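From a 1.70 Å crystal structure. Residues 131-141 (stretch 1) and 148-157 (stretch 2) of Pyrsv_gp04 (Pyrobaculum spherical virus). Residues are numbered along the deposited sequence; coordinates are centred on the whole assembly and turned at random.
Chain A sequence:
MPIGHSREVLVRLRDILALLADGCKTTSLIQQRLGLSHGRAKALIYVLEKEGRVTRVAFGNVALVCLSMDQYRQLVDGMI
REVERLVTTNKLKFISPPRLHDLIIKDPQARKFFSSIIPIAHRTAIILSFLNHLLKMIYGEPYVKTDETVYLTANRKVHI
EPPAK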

# COMPACT_ATOMS: atom_id res chain seq x y z
N LEU A 131 -6.37 3.02 2.65
CA LEU A 131 -7.49 2.61 1.78
C LEU A 131 -8.36 3.81 1.35
O LEU A 131 -8.91 3.83 0.24
CB LEU A 131 -8.33 1.56 2.50
CG LEU A 131 -7.64 0.21 2.70
CD1 LEU A 131 -8.52 -0.70 3.52
CD2 LEU A 131 -7.29 -0.46 1.37
N ASN A 132 -8.48 4.82 2.22
CA ASN A 132 -9.18 6.05 1.86
C ASN A 132 -8.47 6.75 0.70
O ASN A 132 -9.10 7.23 -0.22
CB ASN A 132 -9.23 7.01 3.06
CG ASN A 132 -10.08 8.22 2.79
OD1 ASN A 132 -11.26 8.09 2.50
ND2 ASN A 132 -9.50 9.42 2.91
N HIS A 133 -7.14 6.79 0.76
CA HIS A 133 -6.36 7.41 -0.30
C HIS A 133 -6.58 6.69 -1.63
O HIS A 133 -6.74 7.32 -2.68
CB HIS A 133 -4.88 7.42 0.08
CG HIS A 133 -4.04 8.20 -0.88
ND1 HIS A 133 -3.96 9.57 -0.85
CD2 HIS A 133 -3.27 7.79 -1.92
CE1 HIS A 133 -3.16 9.98 -1.82
NE2 HIS A 133 -2.74 8.92 -2.49
N LEU A 134 -6.60 5.36 -1.57
CA LEU A 134 -6.84 4.52 -2.74
C LEU A 134 -8.23 4.79 -3.31
O LEU A 134 -8.41 4.93 -4.53
CB LEU A 134 -6.68 3.04 -2.37
CG LEU A 134 -6.83 1.98 -3.47
CD1 LEU A 134 -5.91 2.25 -4.67
CD2 LEU A 134 -6.59 0.56 -2.91
N LEU A 135 -9.22 4.84 -2.43
CA LEU A 135 -10.60 5.07 -2.90
C LEU A 135 -10.72 6.44 -3.56
O LEU A 135 -11.40 6.60 -4.58
CB LEU A 135 -11.61 4.92 -1.76
CG LEU A 135 -11.90 3.51 -1.27
CD1 LEU A 135 -12.76 3.53 -0.02
CD2 LEU A 135 -12.56 2.66 -2.34
N LYS A 136 -10.06 7.43 -3.00
CA LYS A 136 -10.13 8.77 -3.56
C LYS A 136 -9.47 8.83 -4.94
O LYS A 136 -9.89 9.60 -5.83
CB LYS A 136 -9.47 9.74 -2.58
CG LYS A 136 -9.98 11.15 -2.61
CD LYS A 136 -9.40 11.91 -1.44
CE LYS A 136 -10.48 12.64 -0.67
NZ LYS A 136 -9.91 13.50 0.40
N MSE A 137 -8.42 8.03 -5.13
CA MSE A 137 -7.74 7.96 -6.44
C MSE A 137 -8.64 7.36 -7.52
O MSE A 137 -8.54 7.73 -8.68
CB MSE A 137 -6.47 7.12 -6.35
CG MSE A 137 -5.39 7.80 -5.58
SE MSE A 137 -3.85 6.62 -5.44
CE MSE A 137 -3.95 5.80 -7.14
N ILE A 138 -9.51 6.43 -7.11
CA ILE A 138 -10.37 5.71 -8.04
C ILE A 138 -11.68 6.47 -8.34
O ILE A 138 -12.11 6.53 -9.50
CB ILE A 138 -10.72 4.31 -7.50
CG1 ILE A 138 -9.45 3.48 -7.26
CG2 ILE A 138 -11.65 3.59 -8.47
CD1 ILE A 138 -9.68 2.21 -6.46
N TYR A 139 -12.29 7.02 -7.29
CA TYR A 139 -13.67 7.54 -7.34
C TYR A 139 -13.75 9.05 -7.14
O TYR A 139 -14.85 9.63 -7.21
CB TYR A 139 -14.54 6.81 -6.28
CG TYR A 139 -14.60 5.30 -6.50
CD1 TYR A 139 -15.26 4.77 -7.60
CD2 TYR A 139 -13.98 4.42 -5.62
CE1 TYR A 139 -15.30 3.40 -7.81
CE2 TYR A 139 -14.01 3.05 -5.84
CZ TYR A 139 -14.67 2.55 -6.93
OH TYR A 139 -14.70 1.19 -7.19
N GLY A 140 -12.63 9.71 -6.89
CA GLY A 140 -12.62 11.15 -6.64
C GLY A 140 -13.06 11.48 -5.23
O GLY A 140 -13.16 10.60 -4.38
N GLU A 141 -13.35 12.76 -4.99
CA GLU A 141 -13.70 13.21 -3.65
C GLU A 141 -14.98 12.55 -3.16
O GLU A 141 -15.92 12.37 -3.93
CB GLU A 141 -13.88 14.72 -3.61
CG GLU A 141 -12.64 15.49 -3.95
CD GLU A 141 -11.54 15.29 -2.95
OE1 GLU A 141 -11.83 15.27 -1.74
OE2 GLU A 141 -10.38 15.15 -3.38
N GLU A 148 -17.09 8.51 8.73
CA GLU A 148 -16.74 7.54 7.71
C GLU A 148 -16.96 8.18 6.34
O GLU A 148 -18.03 8.74 6.07
CB GLU A 148 -17.61 6.30 7.90
CG GLU A 148 -17.27 5.12 7.03
CD GLU A 148 -18.21 3.95 7.30
OE1 GLU A 148 -19.04 4.06 8.22
OE2 GLU A 148 -18.12 2.92 6.61
N THR A 149 -15.94 8.13 5.50
CA THR A 149 -16.04 8.66 4.14
C THR A 149 -16.81 7.66 3.29
O THR A 149 -16.59 6.47 3.41
CB THR A 149 -14.65 8.89 3.47
OG1 THR A 149 -13.77 7.80 3.79
CG2 THR A 149 -14.04 10.19 3.93
N VAL A 150 -17.70 8.16 2.46
CA VAL A 150 -18.45 7.32 1.55
C VAL A 150 -18.30 7.84 0.11
O VAL A 150 -18.54 9.01 -0.16
CB VAL A 150 -19.95 7.23 1.94
CG1 VAL A 150 -20.67 6.29 1.00
CG2 VAL A 150 -20.08 6.75 3.39
N TYR A 151 -17.88 6.94 -0.77
CA TYR A 151 -17.59 7.22 -2.18
C TYR A 151 -18.68 6.58 -3.04
O TYR A 151 -19.08 5.46 -2.77
CB TYR A 151 -16.23 6.61 -2.57
CG TYR A 151 -15.08 7.28 -1.85
CD1 TYR A 151 -14.44 8.37 -2.42
CD2 TYR A 151 -14.69 6.88 -0.57
CE1 TYR A 151 -13.42 9.04 -1.73
CE2 TYR A 151 -13.67 7.55 0.11
CZ TYR A 151 -13.03 8.62 -0.48
OH TYR A 151 -12.03 9.30 0.20
N LEU A 152 -19.12 7.30 -4.06
CA LEU A 152 -20.10 6.78 -5.01
C LEU A 152 -19.34 6.06 -6.11
O LEU A 152 -18.49 6.67 -6.77
CB LEU A 152 -20.94 7.91 -5.61
CG LEU A 152 -21.75 8.73 -4.62
CD1 LEU A 152 -22.41 9.92 -5.33
CD2 LEU A 152 -22.79 7.85 -3.92
N THR A 153 -19.64 4.78 -6.31
CA THR A 153 -18.91 4.01 -7.33
C THR A 153 -19.23 4.50 -8.74
O THR A 153 -18.40 4.40 -9.65
CB THR A 153 -19.10 2.48 -7.16
OG1 THR A 153 -20.49 2.15 -7.21
CG2 THR A 153 -18.47 2.00 -5.83
N ALA A 154 -20.41 5.12 -8.92
CA ALA A 154 -20.73 5.79 -10.20
C ALA A 154 -19.75 6.90 -10.62
O ALA A 154 -19.73 7.31 -11.79
CB ALA A 154 -22.15 6.36 -10.14
N ASN A 155 -18.98 7.42 -9.67
CA ASN A 155 -18.02 8.49 -9.95
C ASN A 155 -16.62 7.99 -10.34
O ASN A 155 -15.67 8.78 -10.37
CB ASN A 155 -17.90 9.43 -8.73
CG ASN A 155 -19.09 10.34 -8.56
OD1 ASN A 155 -20.04 10.31 -9.36
ND2 ASN A 155 -19.05 11.19 -7.53
N ARG A 156 -16.50 6.69 -10.63
CA ARG A 156 -15.25 6.09 -11.11
C ARG A 156 -14.53 6.98 -12.13
O ARG A 156 -15.12 7.39 -13.13
CB ARG A 156 -15.51 4.71 -11.73
CG ARG A 156 -14.26 3.98 -12.24
CD ARG A 156 -14.61 2.90 -13.26
NE ARG A 156 -13.41 2.18 -13.72
CZ ARG A 156 -12.99 2.07 -14.98
NH1 ARG A 156 -13.63 2.65 -16.00
NH2 ARG A 156 -11.89 1.37 -15.22
N LYS A 157 -13.25 7.26 -11.83
CA LYS A 157 -12.33 8.10 -12.60
C LYS A 157 -12.20 9.51 -12.00
O LYS A 157 -11.45 9.71 -11.03
CB LYS A 157 -12.67 8.17 -14.08
CG LYS A 157 -11.60 8.87 -14.89
CD LYS A 157 -11.60 8.45 -16.35
CE LYS A 157 -10.24 8.64 -16.96
NZ LYS A 157 -9.19 7.85 -16.26
O HOH W 1 -16.57 11.13 -6.14
O HOH W 2 -18.32 9.97 -4.27

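How does the start of stretch 2 fasten to the helix? Thr149 points its side chain toward stretch 1, and its OG1 donates a hydrogen bond to Asn132 OD1 at 2.8 Å. Asn132 OD1 accepts a second bond, from Tyr151 OH at 2.7 Å. An amide oxygen has room for two donors, so one asparagine, reaching out in a t rotamer, gathers both hydroxyls.

What does the Tyr151 ring do between its backbone and that hydroxyl? Val150 and Leu152, which flank Tyr151 in sequence, point away, whereas Tyr151 packs against the helix and buries more surface than any other residue in the contact. Leu135, also pointing toward its partner, sets CB over one face of the Tyr151 ring, 3.9 Å from the ring centroid, in a CH-pi contact. At the ring edge, Gly140 O lies 3.1 Å from Tyr151 CE1. Tyrosine suits the site because it joins a broad apolar surface to a polar tip.

Where does the other tyrosine fit? Tyr139, at the helix end, packs its CB 4.1 Å from Tyr151 CB, and its ring runs on beside the turn that follows the strand. There Tyr139 CE1 comes within 3.7 Å of Thr153 CA. Water 1 joins the two stretches nearby, its oxygen donating to Tyr139 O at 2.5 Å and accepting from Asn155 ND2 at 2.8 Å.

What closes the contact at the far end? Arg156 CA approaches Ile138 O, at 3.6 Å, in a CA-H...O contact, and Lys157 N donates to Ile138 O across 2.7 Å, at a nearly straight 165°. This carbonyl belongs to the last turn of the helix, and no backbone bond within stretch 1 uses it. The bond needs only backbone atoms, so the Lys157 side chain can point away. Just beyond Ile138 and Tyr139, Gly140 leaves the helix with positive phi, a conformation that favours glycine.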